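Local coordinates for protein polyketide biosynthesis cytochrome P450 PksS (Bacillus subtilis, PDB 4YZR) that uses a heme cofactor to oxidise dihydrobacillaene, acting as a cytochrome P450 monooxygenase in the biosynthesis of the antibiotic bacillaene, at residues E28-F33 with A44-R49. Sequence-based numbering, arbitrary orientation.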
ATOM      1  N   GLU A  28      -8.233  10.031 -23.106  1.00 19.40           N
ATOM      2  CA  GLU A  28      -9.530   9.688 -22.721  1.00 18.69           C
ATOM      3  C   GLU A  28      -9.534   9.565 -21.173  1.00 16.03           C
ATOM      4  O   GLU A  28      -9.660   8.477 -20.614  1.00 15.95           O
ATOM      5  CB  GLU A  28      -9.965   8.405 -23.360  1.00 20.82           C
ATOM      6  CG  GLU A  28     -11.451   8.171 -23.335  1.00 26.78           C
ATOM      7  CD  GLU A  28     -11.891   6.884 -24.073  1.00 28.91           C
ATOM      8  OE1 GLU A  28     -11.161   6.373 -24.953  1.00 37.41           O
ATOM      9  OE2 GLU A  28     -12.941   6.387 -23.707  1.00 29.22           O
ATOM     10  N   PRO A  29      -9.496  10.746 -20.561  1.00 15.48           N
ATOM     11  CA  PRO A  29      -9.283  10.764 -19.094  1.00 15.82           C
ATOM     12  C   PRO A  29     -10.435  10.306 -18.275  1.00 15.56           C
ATOM     13  O   PRO A  29     -10.258  10.049 -17.039  1.00 14.58           O
ATOM     14  CB  PRO A  29      -8.850  12.211 -18.860  1.00 16.55           C
ATOM     15  CG  PRO A  29      -9.535  13.023 -19.944  1.00 17.67           C
ATOM     16  CD  PRO A  29      -9.385  12.119 -21.144  1.00 17.27           C
ATOM     17  N   ILE A  30     -11.659  10.182 -18.794  1.00 17.22           N
ATOM     18  CA  ILE A  30     -12.769   9.607 -18.115  0.50 15.83           C
ATOM     19  C   ILE A  30     -13.281   8.519 -19.040  1.00 17.41           C
ATOM     20  O   ILE A  30     -13.889   8.860 -20.114  1.00 19.58           O
ATOM     21  CB  ILE A  30     -13.847  10.635 -17.821  0.50 17.14           C
ATOM     22  CG1 ILE A  30     -13.249  11.726 -16.953  0.50 17.76           C
ATOM     23  CG2 ILE A  30     -15.093   9.993 -17.191  0.50 17.69           C
ATOM     24  CD1 ILE A  30     -14.218  12.854 -16.906  0.50 18.03           C
ATOM     25  N   HIS A  31     -13.089   7.279 -18.681  1.00 14.31           N
ATOM     26  CA  HIS A  31     -13.240   6.171 -19.663  1.00 13.95           C
ATOM     27  C   HIS A  31     -14.025   5.121 -19.119  1.00 14.71           C
ATOM     28  O   HIS A  31     -13.702   4.467 -18.083  1.00 15.37           O
ATOM     29  CB  HIS A  31     -11.827   5.699 -20.007  1.00 15.55           C
ATOM     30  CG  HIS A  31     -11.799   4.417 -20.791  1.00 16.61           C
ATOM     31  ND1 HIS A  31     -12.127   4.362 -22.140  1.00 19.99           N
ATOM     32  CD2 HIS A  31     -11.523   3.154 -20.435  1.00 16.95           C
ATOM     33  CE1 HIS A  31     -12.108   3.107 -22.550  1.00 18.92           C
ATOM     34  NE2 HIS A  31     -11.700   2.345 -21.568  1.00 19.40           N
ATOM     35  N   ARG A  32     -15.136   4.724 -19.803  1.00 16.17           N
ATOM     36  CA  ARG A  32     -15.934   3.644 -19.400  1.00 15.28           C
ATOM     37  C   ARG A  32     -15.373   2.283 -19.847  1.00 15.87           C
ATOM     38  O   ARG A  32     -14.952   2.179 -21.009  1.00 19.39           O
ATOM     39  CB  ARG A  32     -17.351   3.809 -19.972  1.00 18.11           C
ATOM     40  CG  ARG A  32     -18.299   2.797 -19.399  1.00 20.59           C
ATOM     41  CD  ARG A  32     -19.763   2.957 -19.855  1.00 28.06           C
ATOM     42  NE  ARG A  32     -20.690   2.047 -19.132  1.00 29.89           N
ATOM     43  CZ  ARG A  32     -20.926   0.761 -19.455  1.00 32.13           C
ATOM     44  NH1 ARG A  32     -20.294   0.184 -20.463  1.00 41.95           N
ATOM     45  NH2 ARG A  32     -21.807   0.042 -18.810  1.00 32.96           N
ATOM     46  N   PHE A  33     -15.322   1.302 -19.004  1.00 14.96           N
ATOM     47  CA  PHE A  33     -14.844  -0.049 -19.389  1.00 17.29           C
ATOM     48  C   PHE A  33     -15.595  -1.049 -18.588  1.00 16.36           C
ATOM     49  O   PHE A  33     -16.459  -0.729 -17.790  1.00 17.45           O
ATOM     50  CB  PHE A  33     -13.315  -0.151 -19.223  1.00 16.84           C
ATOM     51  CG  PHE A  33     -12.802  -0.203 -17.757  1.00 15.67           C
ATOM     52  CD1 PHE A  33     -12.728   0.962 -16.957  1.00 15.38           C
ATOM     53  CD2 PHE A  33     -12.452  -1.396 -17.153  1.00 14.83           C
ATOM     54  CE1 PHE A  33     -12.261   0.886 -15.651  1.00 16.29           C
ATOM     55  CE2 PHE A  33     -11.971  -1.464 -15.881  1.00 16.12           C
ATOM     56  CZ  PHE A  33     -11.913  -0.305 -15.129  1.00 13.83           C
ATOM     57  N   ALA A  44     -17.540   0.062 -15.170  1.00 13.79           N
ATOM     58  CA  ALA A  44     -16.519   0.865 -14.419  1.00 12.59           C
ATOM     59  C   ALA A  44     -16.074   2.027 -15.211  1.00 14.12           C
ATOM     60  O   ALA A  44     -16.129   2.145 -16.444  1.00 15.21           O
ATOM     61  CB  ALA A  44     -15.365  -0.004 -14.055  1.00 16.01           C
ATOM     62  N   TRP A  45     -15.527   3.008 -14.498  1.00 11.61           N
ATOM     63  CA  TRP A  45     -14.949   4.197 -15.084  1.00 12.76           C
ATOM     64  C   TRP A  45     -13.520   4.381 -14.601  1.00 12.51           C
ATOM     65  O   TRP A  45     -13.302   4.326 -13.410  1.00 13.51           O
ATOM     66  CB  TRP A  45     -15.747   5.472 -14.690  1.00 13.01           C
ATOM     67  CG  TRP A  45     -17.155   5.473 -15.241  1.00 13.58           C
ATOM     68  CD1 TRP A  45     -18.220   4.920 -14.693  1.00 14.29           C
ATOM     69  CD2 TRP A  45     -17.562   6.042 -16.474  1.00 14.48           C
ATOM     70  NE1 TRP A  45     -19.316   5.106 -15.497  1.00 16.21           N
ATOM     71  CE2 TRP A  45     -18.918   5.786 -16.600  1.00 16.14           C
ATOM     72  CE3 TRP A  45     -16.906   6.733 -17.473  1.00 15.11           C
ATOM     73  CZ2 TRP A  45     -19.645   6.216 -17.678  1.00 16.99           C
ATOM     74  CZ3 TRP A  45     -17.638   7.171 -18.547  1.00 17.23           C
ATOM     75  CH2 TRP A  45     -18.992   6.909 -18.626  1.00 19.12           C
ATOM     76  N   LEU A  46     -12.617   4.584 -15.531  1.00 11.23           N
ATOM     77  CA  LEU A  46     -11.240   4.874 -15.226  1.00 10.10           C
ATOM     78  C   LEU A  46     -11.033   6.356 -15.224  1.00 12.15           C
ATOM     79  O   LEU A  46     -11.245   7.005 -16.253  1.00 12.66           O
ATOM     80  CB  LEU A  46     -10.311   4.212 -16.250  1.00 11.66           C
ATOM     81  CG  LEU A  46      -8.830   4.461 -16.065  1.00 11.26           C
ATOM     82  CD1 LEU A  46      -8.326   3.941 -14.716  1.00 12.07           C
ATOM     83  CD2 LEU A  46      -8.003   3.942 -17.271  1.00 12.49           C
ATOM     84  N   ILE A  47     -10.533   6.935 -14.111  1.00 10.64           N
ATOM     85  CA  ILE A  47     -10.306   8.353 -13.927  1.00 10.84           C
ATOM     86  C   ILE A  47      -8.829   8.596 -13.805  1.00 11.55           C
ATOM     87  O   ILE A  47      -8.203   8.040 -12.852  1.00 11.58           O
ATOM     88  CB  ILE A  47     -11.057   8.806 -12.638  1.00 11.33           C
ATOM     89  CG1 ILE A  47     -12.493   8.294 -12.597  1.00 12.81           C
ATOM     90  CG2 ILE A  47     -10.999  10.355 -12.492  1.00 11.82           C
ATOM     91  CD1 ILE A  47     -13.387   8.730 -13.727  1.00 13.84           C
ATOM     92  N   THR A  48      -8.181   9.255 -14.762  1.00 10.25           N
ATOM     93  CA  THR A  48      -6.749   9.375 -14.808  1.00 10.36           C
ATOM     94  C   THR A  48      -6.112  10.675 -14.555  1.00 10.40           C
ATOM     95  O   THR A  48      -4.915  10.758 -14.339  1.00 11.40           O
ATOM     96  CB  THR A  48      -6.192   8.761 -16.086  1.00 11.24           C
ATOM     97  OG1 THR A  48      -7.065   9.182 -17.164  1.00 13.01           O
ATOM     98  CG2 THR A  48      -6.257   7.256 -16.002  1.00 11.16           C
ATOM     99  N   ARG A  49      -6.896  11.789 -14.666  1.00 10.87           N
ATOM    100  CA  ARG A  49      -6.343  13.083 -14.308  1.00 10.36           C
ATOM    101  C   ARG A  49      -6.390  13.421 -12.825  1.00  9.41           C
ATOM    102  O   ARG A  49      -7.297  12.979 -12.149  1.00 10.58           O
ATOM    103  CB  ARG A  49      -7.138  14.198 -14.989  1.00 11.95           C
ATOM    104  CG  ARG A  49      -6.896  14.293 -16.515  1.00 13.29           C
ATOM    105  CD  ARG A  49      -8.005  15.202 -17.140  1.00 14.72           C
ATOM    106  NE  ARG A  49      -7.989  16.556 -16.553  1.00 14.86           N
ATOM    107  CZ  ARG A  49      -7.376  17.606 -17.070  1.00 17.96           C
ATOM    108  NH1 ARG A  49      -7.393  18.767 -16.425  1.00 19.48           N
ATOM    109  NH2 ARG A  49      -6.659  17.524 -18.201  1.00 19.97           N
TER
HETATM  110  O   HOH W   1      -9.035   7.391 -18.052  1.00 13.51           O
HETATM  111  O   HOH W   2      -9.594  12.057 -15.399  1.00 13.95           O
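On one face of the strand pair, the Phe33 ring folds back across the neighbouring strand, an orientation set by its p rotamer, and receives Ala44 CB in a CH-pi contact 3.8 Å from the ring centroid. Phe33 CE1 also lies 3.9 Å from Leu46 CB, and Phe6 and Phe314 meet the same ring edge-to-face. On this face the buried His31 ring donates from ND1 to Glu28 OE2 (2.7 Å). On the other face the Trp45 indole leans over the first strand: its six-membered ring takes Arg32 CB over its face, 3.7 Å from the centroid, and Trp45 CE3 touches Ile30 CG2 at 3.7 Å. Strands 30-35 and 42-47 form an antiparallel beta hairpin in the mixed beta1 sheet of the P450 fold; 42-47 is central, with 312-315 parallel to it on its far side. Two hydrogen-bonded pairs close the hairpin: Phe33 N to Ala44 O (2.8 Å) with Ala44 N to Phe33 O (2.9 Å), and Leu46 N to His31 O (2.8 Å) with His31 N to Leu46 O (3.1 Å). Beyond the last bridge, Thr48 N still reaches Pro29 O at 3.2 Å, while a water joins Glu28 O, Leu46 O and Thr48 OG1, and a second links Pro29 O to Arg49 N. At the periphery Arg49, the N-cap residue of helix 50-58, packs its CD on Pro29 CB (3.6 Å) and directs its guanidinium into a salt bridge with Asp51.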